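Local coordinates for polyketide synthase PksJ (Bacillus subtilis subsp. subtilis, PDB 4J1Q), which catalyses, as a ketoreductase of the bacillaene assembly line, the stereoselective NADPH-dependent reduction of alpha- and beta-keto groups, at residues G125-G128 / L129-A133; P198-E202 / G203-I207; N355-M358 / D359-E363; F381-P384 / L385-E388. All blocks are in the same frame, centred on the assembly; numbering follows the deposited sequence.

Contact 1: G125-G128 / L129-A133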
loop_
_atom_site.group_PDB
_atom_site.type_symbol
_atom_site.label_atom_id
_atom_site.label_comp_id
_atom_site.label_asym_id
_atom_site.label_seq_id
_atom_site.Cartn_x
_atom_site.Cartn_y
_atom_site.Cartn_z
ATOM N N GLY A 125 2.236 -4.381 6.721
ATOM C CA GLY A 125 1.225 -4.316 5.679
ATOM C C GLY A 125 -0.023 -5.167 5.915
ATOM O O GLY A 125 -1.072 -4.909 5.330
ATOM N N VAL A 126 0.095 -6.226 6.702
ATOM C CA VAL A 126 -1.053 -7.100 6.947
ATOM C C VAL A 126 -2.240 -6.265 7.444
ATOM O O VAL A 126 -3.388 -6.686 7.398
ATOM C CB VAL A 126 -0.736 -8.199 7.959
ATOM C CG1 VAL A 126 -0.551 -7.606 9.345
ATOM C CG2 VAL A 126 -1.854 -9.234 7.957
ATOM N N SER A 127 -1.956 -5.046 7.860
ATOM C CA SER A 127 -3.003 -4.135 8.290
ATOM C C SER A 127 -4.086 -3.795 7.246
ATOM O O SER A 127 -5.245 -3.583 7.606
ATOM C CB SER A 127 -2.390 -2.840 8.753
ATOM O OG SER A 127 -3.431 -1.923 9.021
ATOM N N GLY A 128 -3.705 -3.660 5.976
ATOM C CA GLY A 128 -4.700 -3.544 4.904
ATOM C C GLY A 128 -5.702 -4.682 4.931
ATOM O O GLY A 128 -6.915 -4.466 4.802
ATOM N N LEU A 129 -5.198 -5.910 5.064
ATOM C CA LEU A 129 -6.067 -7.082 5.155
ATOM C C LEU A 129 -6.992 -7.030 6.402
ATOM O O LEU A 129 -8.191 -7.332 6.301
ATOM C CB LEU A 129 -5.246 -8.392 5.114
ATOM C CG LEU A 129 -5.899 -9.795 5.171
ATOM C CD1 LEU A 129 -7.084 -9.994 4.263
ATOM C CD2 LEU A 129 -4.890 -10.864 4.832
ATOM N N PHE A 130 -6.433 -6.655 7.551
ATOM C CA PHE A 130 -7.196 -6.626 8.841
ATOM C C PHE A 130 -8.349 -5.602 8.837
ATOM O O PHE A 130 -9.478 -5.917 9.224
ATOM C CB PHE A 130 -6.240 -6.338 10.007
ATOM C CG PHE A 130 -5.561 -7.582 10.534
ATOM C CD1 PHE A 130 -5.640 -8.783 9.826
ATOM C CD2 PHE A 130 -4.931 -7.582 11.766
ATOM C CE1 PHE A 130 -5.089 -9.953 10.331
ATOM C CE2 PHE A 130 -4.353 -8.743 12.261
ATOM C CZ PHE A 130 -4.459 -9.942 11.557
ATOM N N LYS A 131 -8.088 -4.428 8.274
ATOM C CA LYS A 131 -9.123 -3.430 8.096
ATOM C C LYS A 131 -10.253 -3.875 7.174
ATOM O O LYS A 131 -11.423 -3.665 7.487
ATOM C CB LYS A 131 -8.512 -2.127 7.589
ATOM C CG LYS A 131 -7.550 -1.535 8.599
ATOM C CD LYS A 131 -7.237 -0.088 8.249
ATOM C CE LYS A 131 -6.902 0.684 9.526
ATOM N NZ LYS A 131 -5.471 0.504 9.860
ATOM N N THR A 132 -9.926 -4.553 6.076
ATOM C CA THR A 132 -10.978 -5.085 5.214
ATOM C C THR A 132 -11.757 -6.179 5.927
ATOM O O THR A 132 -12.968 -6.117 5.993
ATOM C CB THR A 132 -10.423 -5.598 3.879
ATOM O OG1 THR A 132 -9.761 -4.510 3.210
ATOM C CG2 THR A 132 -11.566 -6.160 2.975
ATOM N N ALA A 133 -11.050 -7.126 6.532
ATOM C CA ALA A 133 -11.687 -8.169 7.335
ATOM C C ALA A 133 -12.698 -7.616 8.361
ATOM O O ALA A 133 -13.790 -8.182 8.511
ATOM C CB ALA A 133 -10.635 -9.030 8.030
#
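Val126 and Phe130, one helical turn apart, meet with methyl against ring: Val126 CG2 lies over one face of the phenyl group, 4.1 Å from Phe130 CE1, and the two side chains cross obliquely. The valine reaches the ring because CG2 stands opposite the backbone N, its other methyl taking the place between N and the carbonyl carbon (chi1 69°). Beneath them the backbone bond from Phe130 N to Val126 O measures 3.0 Å. This is the first part of helix 126-136, which links strands 108-115 and 140-147 in a beta-alpha-beta unit, consistent with the Rossmann-like structural half of a ketoreductase. The ring packs on Ile110 and Ala112 of one strand and Ala142 of the other, while Ile92 of helix 81-98 also touches it. Elsewhere round the helix, Ser127 and Lys131 form a polar pair that is much less firm. Lys131 runs up past the serine and turns at its last torsion (chi4 85°), bringing NZ to Ser127 OG at 3.3 Å, a weak bond; Gln171 OE1 is a second weak partner of the ammonium group. At Gly128 O the grip is double. Thr132 OG1 and Thr132 N, each 3.3 Å from Gly128 O, arrive from opposite faces of the carbonyl plane, so the threonine hydroxyl turns back on its own helix as a donor. The same OG1 is hydrogen-bonded to Asn345 N, which ties this turn of helix to the chain just ahead of helix 349-370, whose Ala349 and Ala352 pack on Thr132.

Contact 2: P198-E202 / G203-I207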
loop_
_atom_site.group_PDB
_atom_site.type_symbol
_atom_site.label_atom_id
_atom_site.label_comp_id
_atom_site.label_asym_id
_atom_site.label_seq_id
_atom_site.Cartn_x
_atom_site.Cartn_y
_atom_site.Cartn_z
ATOM N N PRO A 198 9.186 18.001 -10.217
ATOM C CA PRO A 198 10.325 17.095 -10.222
ATOM C C PRO A 198 10.894 16.842 -11.622
ATOM O O PRO A 198 11.862 16.087 -11.771
ATOM C CB PRO A 198 9.721 15.799 -9.680
ATOM C CG PRO A 198 8.296 15.847 -10.138
ATOM C CD PRO A 198 7.916 17.294 -9.984
ATOM N N TRP A 199 10.280 17.438 -12.634
ATOM C CA TRP A 199 10.614 17.127 -14.026
ATOM C C TRP A 199 11.953 17.651 -14.494
ATOM O O TRP A 199 12.284 18.820 -14.285
ATOM C CB TRP A 199 9.513 17.628 -14.939
ATOM C CG TRP A 199 8.143 17.220 -14.486
ATOM C CD1 TRP A 199 7.040 18.042 -14.250
ATOM C CD2 TRP A 199 7.695 15.868 -14.128
ATOM N NE1 TRP A 199 5.943 17.286 -13.881
ATOM C CE2 TRP A 199 6.282 15.988 -13.757
ATOM C CE3 TRP A 199 8.292 14.625 -14.123
ATOM C CZ2 TRP A 199 5.525 14.899 -13.395
ATOM C CZ3 TRP A 199 7.519 13.520 -13.757
ATOM C CH2 TRP A 199 6.171 13.654 -13.387
ATOM N N ARG A 200 12.729 16.777 -15.139
ATOM C CA ARG A 200 13.864 17.181 -15.973
ATOM C C ARG A 200 13.470 17.144 -17.442
ATOM O O ARG A 200 13.033 16.105 -17.956
ATOM C CB ARG A 200 15.054 16.245 -15.757
ATOM C CG ARG A 200 15.629 16.300 -14.357
ATOM C CD ARG A 200 16.803 15.352 -14.215
ATOM N NE ARG A 200 17.328 15.385 -12.853
ATOM C CZ ARG A 200 18.304 14.602 -12.411
ATOM N NH1 ARG A 200 18.869 13.720 -13.228
ATOM N NH2 ARG A 200 18.703 14.692 -11.149
ATOM N N ASP A 201 13.683 18.273 -18.122
ATOM C CA ASP A 201 13.190 18.466 -19.481
ATOM C C ASP A 201 13.718 17.388 -20.406
ATOM O O ASP A 201 12.977 16.834 -21.214
ATOM C CB ASP A 201 13.561 19.846 -20.019
ATOM C CG ASP A 201 12.598 20.930 -19.561
ATOM O OD1 ASP A 201 11.389 20.847 -19.877
ATOM O OD2 ASP A 201 13.050 21.863 -18.870
ATOM N N GLU A 202 14.984 17.034 -20.237
ATOM C CA GLU A 202 15.456 15.766 -20.766
ATOM C C GLU A 202 15.516 14.710 -19.660
ATOM O O GLU A 202 15.443 15.040 -18.478
ATOM C CB GLU A 202 16.812 15.935 -21.462
ATOM C CG GLU A 202 16.792 16.935 -22.617
ATOM C CD GLU A 202 17.805 16.622 -23.707
ATOM O OE1 GLU A 202 18.988 16.397 -23.370
ATOM O OE2 GLU A 202 17.424 16.647 -24.903
ATOM N N GLY A 203 15.661 13.447 -20.035
ATOM C CA GLY A 203 15.774 12.381 -19.045
ATOM C C GLY A 203 14.550 11.478 -18.939
ATOM O O GLY A 203 13.476 11.809 -19.433
ATOM N N VAL A 204 14.716 10.348 -18.258
ATOM C CA VAL A 204 13.832 9.214 -18.450
ATOM C C VAL A 204 12.897 8.960 -17.266
ATOM O O VAL A 204 13.333 8.910 -16.116
ATOM C CB VAL A 204 14.616 7.933 -18.772
ATOM C CG1 VAL A 204 13.657 6.775 -19.004
ATOM C CG2 VAL A 204 15.478 8.152 -20.003
ATOM N N TYR A 205 11.611 8.784 -17.571
ATOM C CA TYR A 205 10.617 8.382 -16.601
ATOM C C TYR A 205 9.912 7.146 -17.130
ATOM O O TYR A 205 9.597 7.063 -18.323
ATOM C CB TYR A 205 9.613 9.517 -16.350
ATOM C CG TYR A 205 10.282 10.831 -15.980
ATOM C CD1 TYR A 205 11.104 10.924 -14.850
ATOM C CD2 TYR A 205 10.185 11.951 -16.817
ATOM C CE1 TYR A 205 11.775 12.109 -14.541
ATOM C CE2 TYR A 205 10.842 13.140 -16.510
ATOM C CZ TYR A 205 11.650 13.210 -15.392
ATOM O OH TYR A 205 12.308 14.392 -15.116
ATOM N N LEU A 206 9.737 6.154 -16.254
ATOM C CA LEU A 206 8.834 5.051 -16.513
ATOM C C LEU A 206 7.641 4.965 -15.578
ATOM O O LEU A 206 7.702 5.315 -14.396
ATOM C CB LEU A 206 9.562 3.705 -16.582
ATOM C CG LEU A 206 9.934 2.977 -15.295
ATOM C CD1 LEU A 206 10.062 1.488 -15.547
ATOM C CD2 LEU A 206 11.269 3.528 -14.847
ATOM N N ILE A 207 6.556 4.456 -16.139
ATOM C CA ILE A 207 5.353 4.225 -15.409
ATOM C C ILE A 207 4.968 2.780 -15.671
ATOM O O ILE A 207 4.605 2.418 -16.807
ATOM C CB ILE A 207 4.237 5.170 -15.892
ATOM C CG1 ILE A 207 4.783 6.592 -16.087
ATOM C CG2 ILE A 207 3.063 5.135 -14.922
ATOM C CD1 ILE A 207 3.728 7.631 -16.416
#
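Tyr205 is met by two consecutive residues of the preceding loop, Trp199 over its ring and Arg200 at its hydroxyl end. The aromatic pair is T-shaped: the benzene edge of Trp199 is directed at the tyrosine face, with planes 70° apart and centroids separated by 5.3 Å. Trp199 CE3 makes the approach, 3.8 Å from Tyr205 CE2 and offset toward the rim of the ring rather than above its middle. The backbone N-H of Arg200 comes instead to the tyrosine edge, close to the ring plane, and points almost straight at OH (172°). The modelled separation of Arg200 N and Tyr205 OH, 2.4 Å, is too short to be trusted as a length, although the direction suits a hydrogen bond. A second shell holds these groups in position. Pro198 CG lies over the centre of the Trp199 indole, 4.0 Å above its plane, and Trp199 NE1 is hydrogen-bonded to Tyr420 OH. The Arg200 side chain runs out fully extended to a salt bridge with Asp331, and its CB grazes the tyrosine oxygen, Tyr205 OH, at 3.4 Å. Gly203, with a positive phi of 108°, takes the chain from the loop into strand 204-208. That strand pairs in parallel with strand 230-234, through Tyr205, on one flank, and with strand 286-289, through Leu206, on the other. Above its end the indole and phenol rest against Ile222 of helix 213-226, while Pro198 and Trp199 meet helix 412-425.

Contact 3: N355-M358 / D359-E363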
loop_
_atom_site.group_PDB
_atom_site.type_symbol
_atom_site.label_atom_id
_atom_site.label_comp_id
_atom_site.label_asym_id
_atom_site.label_seq_id
_atom_site.Cartn_x
_atom_site.Cartn_y
_atom_site.Cartn_z
ATOM N N ASN A 355 -1.692 -2.897 -1.344
ATOM C CA ASN A 355 -1.459 -1.471 -1.267
ATOM C C ASN A 355 -0.791 -1.095 0.042
ATOM O O ASN A 355 0.097 -0.222 0.044
ATOM C CB ASN A 355 -2.765 -0.684 -1.491
ATOM C CG ASN A 355 -3.103 -0.536 -2.978
ATOM O OD1 ASN A 355 -2.318 0.022 -3.746
ATOM N ND2 ASN A 355 -4.247 -1.082 -3.399
ATOM N N SER A 356 -1.187 -1.736 1.143
ATOM C CA SER A 356 -0.514 -1.504 2.441
ATOM C C SER A 356 0.951 -1.901 2.426
ATOM O O SER A 356 1.736 -1.343 3.184
ATOM C CB SER A 356 -1.166 -2.298 3.580
ATOM O OG SER A 356 -2.481 -1.883 3.802
ATOM N N PHE A 357 1.278 -2.987 1.729
ATOM C CA PHE A 357 2.686 -3.370 1.570
ATOM C C PHE A 357 3.491 -2.255 0.920
ATOM O O PHE A 357 4.632 -1.983 1.348
ATOM C CB PHE A 357 2.823 -4.656 0.754
ATOM C CG PHE A 357 4.249 -4.991 0.372
ATOM C CD1 PHE A 357 4.975 -5.922 1.102
ATOM C CD2 PHE A 357 4.825 -4.459 -0.769
ATOM C CE1 PHE A 357 6.246 -6.305 0.706
ATOM C CE2 PHE A 357 6.084 -4.830 -1.164
ATOM C CZ PHE A 357 6.809 -5.717 -0.414
ATOM N N MET A 358 2.906 -1.588 -0.083
ATOM C CA MET A 358 3.619 -0.517 -0.791
ATOM C C MET A 358 3.889 0.648 0.132
ATOM O O MET A 358 5.024 1.129 0.211
ATOM C CB MET A 358 2.834 -0.040 -2.028
ATOM C CG MET A 358 2.769 -1.104 -3.108
ATOM S SD MET A 358 2.452 -0.428 -4.734
ATOM C CE MET A 358 0.950 0.541 -4.518
ATOM N N ASP A 359 2.845 1.054 0.874
ATOM C CA ASP A 359 2.995 2.058 1.956
ATOM C C ASP A 359 4.142 1.705 2.904
ATOM O O ASP A 359 4.992 2.536 3.177
ATOM C CB ASP A 359 1.699 2.205 2.759
ATOM C CG ASP A 359 0.500 2.532 1.871
ATOM O OD1 ASP A 359 0.711 2.959 0.694
ATOM O OD2 ASP A 359 -0.658 2.344 2.346
ATOM N N ALA A 360 4.167 0.466 3.381
ATOM C CA ALA A 360 5.224 0.013 4.299
ATOM C C ALA A 360 6.569 0.028 3.593
ATOM O O ALA A 360 7.584 0.349 4.194
ATOM C CB ALA A 360 4.938 -1.386 4.847
ATOM N N PHE A 361 6.567 -0.298 2.309
ATOM C CA PHE A 361 7.801 -0.299 1.525
ATOM C C PHE A 361 8.421 1.095 1.380
ATOM O O PHE A 361 9.648 1.243 1.343
ATOM C CB PHE A 361 7.537 -0.925 0.153
ATOM C CG PHE A 361 8.775 -1.427 -0.535
ATOM C CD1 PHE A 361 9.333 -2.651 -0.190
ATOM C CD2 PHE A 361 9.396 -0.667 -1.514
ATOM C CE1 PHE A 361 10.500 -3.098 -0.804
ATOM C CE2 PHE A 361 10.570 -1.100 -2.110
ATOM C CZ PHE A 361 11.114 -2.323 -1.768
ATOM N N ALA A 362 7.576 2.121 1.294
ATOM C CA ALA A 362 8.062 3.499 1.148
ATOM C C ALA A 362 9.023 3.867 2.276
ATOM O O ALA A 362 10.076 4.475 2.035
ATOM C CB ALA A 362 6.910 4.500 1.071
ATOM N N GLU A 363 8.639 3.558 3.509
ATOM C CA GLU A 363 9.517 3.828 4.644
ATOM C C GLU A 363 10.764 2.952 4.597
ATOM O O GLU A 363 11.869 3.413 4.885
ATOM C CB GLU A 363 8.789 3.654 5.985
ATOM C CG GLU A 363 9.551 4.230 7.175
ATOM C CD GLU A 363 9.557 5.760 7.217
ATOM O OE1 GLU A 363 8.634 6.340 7.828
ATOM O OE2 GLU A 363 10.502 6.385 6.682
#
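The rings of Phe357 and Phe361 point the same way from successive turns of helix 349-370, side by side and only 21° from parallel. They are slid so far that they hardly overlap: the centroids are 5.7 Å apart, and contact is confined to Phe361 CD1, which is 4.0 Å from Phe357 CZ and just as far from Phe357 CE2. Both have CG opposite the backbone N (chi1 171° and -159°), which is what carries the two along a common direction. Further aromatic neighbours meet them with steeply inclined planes, Tyr85 at Phe357 and Tyr364 at Phe361, while Leu122 touches both and Leu318 of helix 304-324 packs on Phe361. Backbone bonds join the turns, from Asp359 N to Asn355 O at 3.1 Å and from Phe361 N to Phe357 O at 2.7 Å. Elsewhere on the helix the Asp359 carboxylate folds back alongside the first turn, with Asp359 OD1 3.3 Å from Asn355 O; both are acceptors and are not bonded to each other. Ser337 OG lies between these two oxygens and can share or alternate its one proton between them. Ser380 OG is a further partner of OD1, and Asn382 ND2 donates to OD2. The Asn355 side chain lies about 5 Å from the cofactor at the nearest atoms, near the nicotinamide ribose, and its OD1 binds Lys314, itself hydrogen-bonded to NADPH. Surrounded by the hydroxyls of Ser337 and Ser380 and the amide of Asn382, the buried carboxylate is probably ionised and would be stabilised by these donors.

Contact 4: F381-P384 / L385-E388. With NDP (NADPH dihydro-nicotinamide-adenine-dinucleotide phosphate), chain B.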
loop_
_atom_site.group_PDB
_atom_site.type_symbol
_atom_site.label_atom_id
_atom_site.label_comp_id
_atom_site.label_asym_id
_atom_site.label_seq_id
_atom_site.Cartn_x
_atom_site.Cartn_y
_atom_site.Cartn_z
ATOM N N PHE A 381 1.390 7.176 -2.456
ATOM C CA PHE A 381 0.189 8.004 -2.367
ATOM C C PHE A 381 -1.000 7.083 -2.133
ATOM O O PHE A 381 -1.259 6.177 -2.944
ATOM C CB PHE A 381 -0.035 8.818 -3.665
ATOM C CG PHE A 381 0.901 9.997 -3.837
ATOM C CD1 PHE A 381 2.179 9.829 -4.357
ATOM C CD2 PHE A 381 0.476 11.274 -3.545
ATOM C CE1 PHE A 381 3.027 10.919 -4.552
ATOM C CE2 PHE A 381 1.317 12.372 -3.729
ATOM C CZ PHE A 381 2.592 12.193 -4.242
ATOM N N ASN A 382 -1.760 7.335 -1.072
ATOM C CA ASN A 382 -3.067 6.713 -0.974
ATOM C C ASN A 382 -4.149 7.506 -1.695
ATOM O O ASN A 382 -4.680 8.503 -1.150
ATOM C CB ASN A 382 -3.454 6.482 0.481
ATOM C CG ASN A 382 -2.456 5.632 1.206
ATOM O OD1 ASN A 382 -1.502 6.148 1.820
ATOM N ND2 ASN A 382 -2.676 4.325 1.180
ATOM N N TRP A 383 -4.408 7.111 -2.944
ATOM C CA TRP A 383 -5.325 7.843 -3.817
ATOM C C TRP A 383 -6.732 7.450 -3.525
ATOM O O TRP A 383 -7.031 6.252 -3.340
ATOM C CB TRP A 383 -5.060 7.513 -5.275
ATOM C CG TRP A 383 -3.783 8.068 -5.851
ATOM C CD1 TRP A 383 -2.845 7.379 -6.606
ATOM C CD2 TRP A 383 -3.332 9.477 -5.858
ATOM N NE1 TRP A 383 -1.837 8.219 -7.019
ATOM C CE2 TRP A 383 -2.073 9.496 -6.608
ATOM C CE3 TRP A 383 -3.821 10.667 -5.332
ATOM C CZ2 TRP A 383 -1.372 10.673 -6.846
ATOM C CZ3 TRP A 383 -3.079 11.838 -5.525
ATOM C CH2 TRP A 383 -1.886 11.845 -6.283
ATOM N N PRO A 384 -7.644 8.428 -3.596
ATOM C CA PRO A 384 -9.043 8.078 -3.649
ATOM C C PRO A 384 -9.454 7.703 -5.078
ATOM O O PRO A 384 -8.615 7.683 -5.998
ATOM C CB PRO A 384 -9.715 9.373 -3.236
ATOM C CG PRO A 384 -8.842 10.431 -3.861
ATOM C CD PRO A 384 -7.433 9.884 -3.740
ATOM N N LEU A 385 -10.749 7.451 -5.253
ATOM C CA LEU A 385 -11.341 7.214 -6.575
ATOM C C LEU A 385 -11.090 8.427 -7.465
ATOM O O LEU A 385 -11.499 9.526 -7.116
ATOM C CB LEU A 385 -12.855 6.986 -6.414
ATOM C CG LEU A 385 -13.709 6.367 -7.532
ATOM C CD1 LEU A 385 -14.143 7.390 -8.574
ATOM C CD2 LEU A 385 -13.037 5.155 -8.175
ATOM N N TRP A 386 -10.355 8.245 -8.561
ATOM C CA TRP A 386 -10.179 9.316 -9.544
ATOM C C TRP A 386 -11.365 9.496 -10.458
ATOM O O TRP A 386 -11.962 8.533 -10.940
ATOM C CB TRP A 386 -8.933 9.116 -10.391
ATOM C CG TRP A 386 -7.648 9.404 -9.668
ATOM C CD1 TRP A 386 -7.120 8.709 -8.580
ATOM C CD2 TRP A 386 -6.598 10.353 -10.067
ATOM N NE1 TRP A 386 -5.879 9.182 -8.263
ATOM C CE2 TRP A 386 -5.489 10.149 -9.142
ATOM C CE3 TRP A 386 -6.459 11.283 -11.085
ATOM C CZ2 TRP A 386 -4.358 10.947 -9.164
ATOM C CZ3 TRP A 386 -5.312 12.089 -11.101
ATOM C CH2 TRP A 386 -4.287 11.920 -10.158
ATOM N N GLU A 387 -11.637 10.758 -10.768
ATOM C CA GLU A 387 -12.772 11.162 -11.575
ATOM C C GLU A 387 -12.785 10.441 -12.915
ATOM O O GLU A 387 -13.801 9.873 -13.319
ATOM C CB GLU A 387 -12.716 12.670 -11.787
ATOM C CG GLU A 387 -13.979 13.286 -12.362
ATOM C CD GLU A 387 -13.708 14.629 -13.017
ATOM O OE1 GLU A 387 -12.524 14.918 -13.300
ATOM O OE2 GLU A 387 -14.667 15.399 -13.257
ATOM N N GLU A 388 -11.657 10.492 -13.615
ATOM C CA GLU A 388 -11.488 9.716 -14.825
ATOM C C GLU A 388 -10.226 8.868 -14.769
ATOM O O GLU A 388 -9.341 8.988 -15.619
ATOM C CB GLU A 388 -11.487 10.620 -16.054
ATOM C CG GLU A 388 -10.210 11.425 -16.252
ATOM C CD GLU A 388 -10.374 12.493 -17.319
ATOM O OE1 GLU A 388 -11.054 12.232 -18.341
ATOM O OE2 GLU A 388 -9.847 13.606 -17.126
HETATM P PA NDP B . -5.896 0.479 -14.498
HETATM O O1A NDP B . -6.339 -0.968 -14.249
HETATM O O2A NDP B . -6.440 1.335 -15.599
HETATM O O5B NDP B . -4.301 0.514 -14.554
HETATM C C5B NDP B . -3.524 -0.577 -14.054
HETATM C C4B NDP B . -2.573 -0.952 -15.178
HETATM O O4B NDP B . -1.618 -1.886 -14.667
HETATM C C3B NDP B . -3.321 -1.700 -16.271
HETATM O O3B NDP B . -3.073 -0.914 -17.470
HETATM C C2B NDP B . -2.648 -3.068 -16.361
HETATM O O2B NDP B . -2.339 -3.395 -17.750
HETATM C C1B NDP B . -1.321 -2.871 -15.651
HETATM N N9A NDP B . -0.960 -4.154 -14.978
HETATM C C8A NDP B . -1.790 -4.965 -14.229
HETATM N N7A NDP B . -1.038 -6.047 -13.790
HETATM C C5A NDP B . 0.287 -5.862 -14.224
HETATM C C6A NDP B . 1.461 -6.601 -14.095
HETATM N N6A NDP B . 1.499 -7.809 -13.444
HETATM N N1A NDP B . 2.610 -6.133 -14.662
HETATM C C2A NDP B . 2.610 -4.979 -15.375
HETATM N N3A NDP B . 1.471 -4.274 -15.545
HETATM C C4A NDP B . 0.304 -4.669 -14.948
HETATM O O3 NDP B . -6.085 1.257 -13.097
HETATM P PN NDP B . -5.654 2.790 -12.938
HETATM O O1N NDP B . -6.967 3.480 -12.578
HETATM O O2N NDP B . -4.726 3.225 -14.057
HETATM O O5D NDP B . -4.764 2.724 -11.592
HETATM C C5D NDP B . -3.367 3.048 -11.558
HETATM C C4D NDP B . -2.831 2.664 -10.160
HETATM O O4D NDP B . -3.363 3.585 -9.184
HETATM C C3D NDP B . -3.318 1.268 -9.743
HETATM O O3D NDP B . -2.255 0.530 -9.095
HETATM C C2D NDP B . -4.449 1.553 -8.803
HETATM O O2D NDP B . -4.503 0.520 -7.814
HETATM C C1D NDP B . -4.124 2.925 -8.195
HETATM N N1N NDP B . -5.347 3.678 -7.884
HETATM C C2N NDP B . -6.198 4.095 -8.864
HETATM C C3N NDP B . -7.403 4.769 -8.555
HETATM C C7N NDP B . -8.331 5.241 -9.676
HETATM O O7N NDP B . -9.189 6.094 -9.409
HETATM N N7N NDP B . -8.278 4.672 -10.904
HETATM C C4N NDP B . -7.770 4.965 -7.197
HETATM C C5N NDP B . -6.885 4.495 -6.207
HETATM C C6N NDP B . -5.686 3.846 -6.590
HETATM P P2B NDP B . -2.225 -4.931 -18.257
HETATM O O1X NDP B . -3.537 -5.555 -17.732
HETATM O O2X NDP B . -2.072 -4.689 -19.753
HETATM O O3X NDP B . -0.992 -5.517 -17.598
#
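Trp386 drives the NE1-CZ2 edge of its indole into the face of Trp383, and this edge-to-face pair is the dense part of the contact. The five-membered rings stand 79° apart with centroids separated by 4.8 Å; Trp386 NE1 comes to 3.4 Å from Trp383 CG, and Trp386 CZ2 lies above the middle of the Trp383 ring system. On the opposite face Phe381 CB closes in, so Trp383 is sandwiched, with Phe336 adding another edge-to-face neighbour. Both tryptophans set CG beside the backbone N, which brings the indoles together while their main chain faces the cofactor. Pro384 O is 3.2 Å from Trp386 CD1 and 3.1 Å from NDP C4N, the carbon that carries the hydride. Trp386 N donates to NDP O7N at 2.6 Å (163°), which probably limits rotation of the carboxamide. Packing thins beyond this point. Leu385 is partly exposed and only brushes the carboxamide with CD2, and the chain that follows Trp386 is exposed. A strand end that runs into a proline and then offers a backbone N-H to the carboxamide belongs to the nicotinamide side of the Rossmann-fold NADPH site, as in the short-chain dehydrogenase/reductase relatives of ketoreductases.

Each contact is local to a continuous stretch, so none closes a long loop, and all four follow in series without nesting or crossing. Contact 1 comes first, at the start of helix 126-136 in the N-terminal half. Contact 2 then leads the chain into strand 204-208 of the cofactor-binding Rossmann fold, about 34 Å away between centres. Helix 349-370 brings contact 3 back against contact 1: Gly128 CA packs 3.0 Å from Ser356 OG, joining the two halves. The next strand, 377-383, ends in contact 4, whose Asn382 ND2 probably bonds Asp359 OD2 of contact 3 at 3.1 Å. Contacts 2 and 4 stay apart but share the beta-sheet framework.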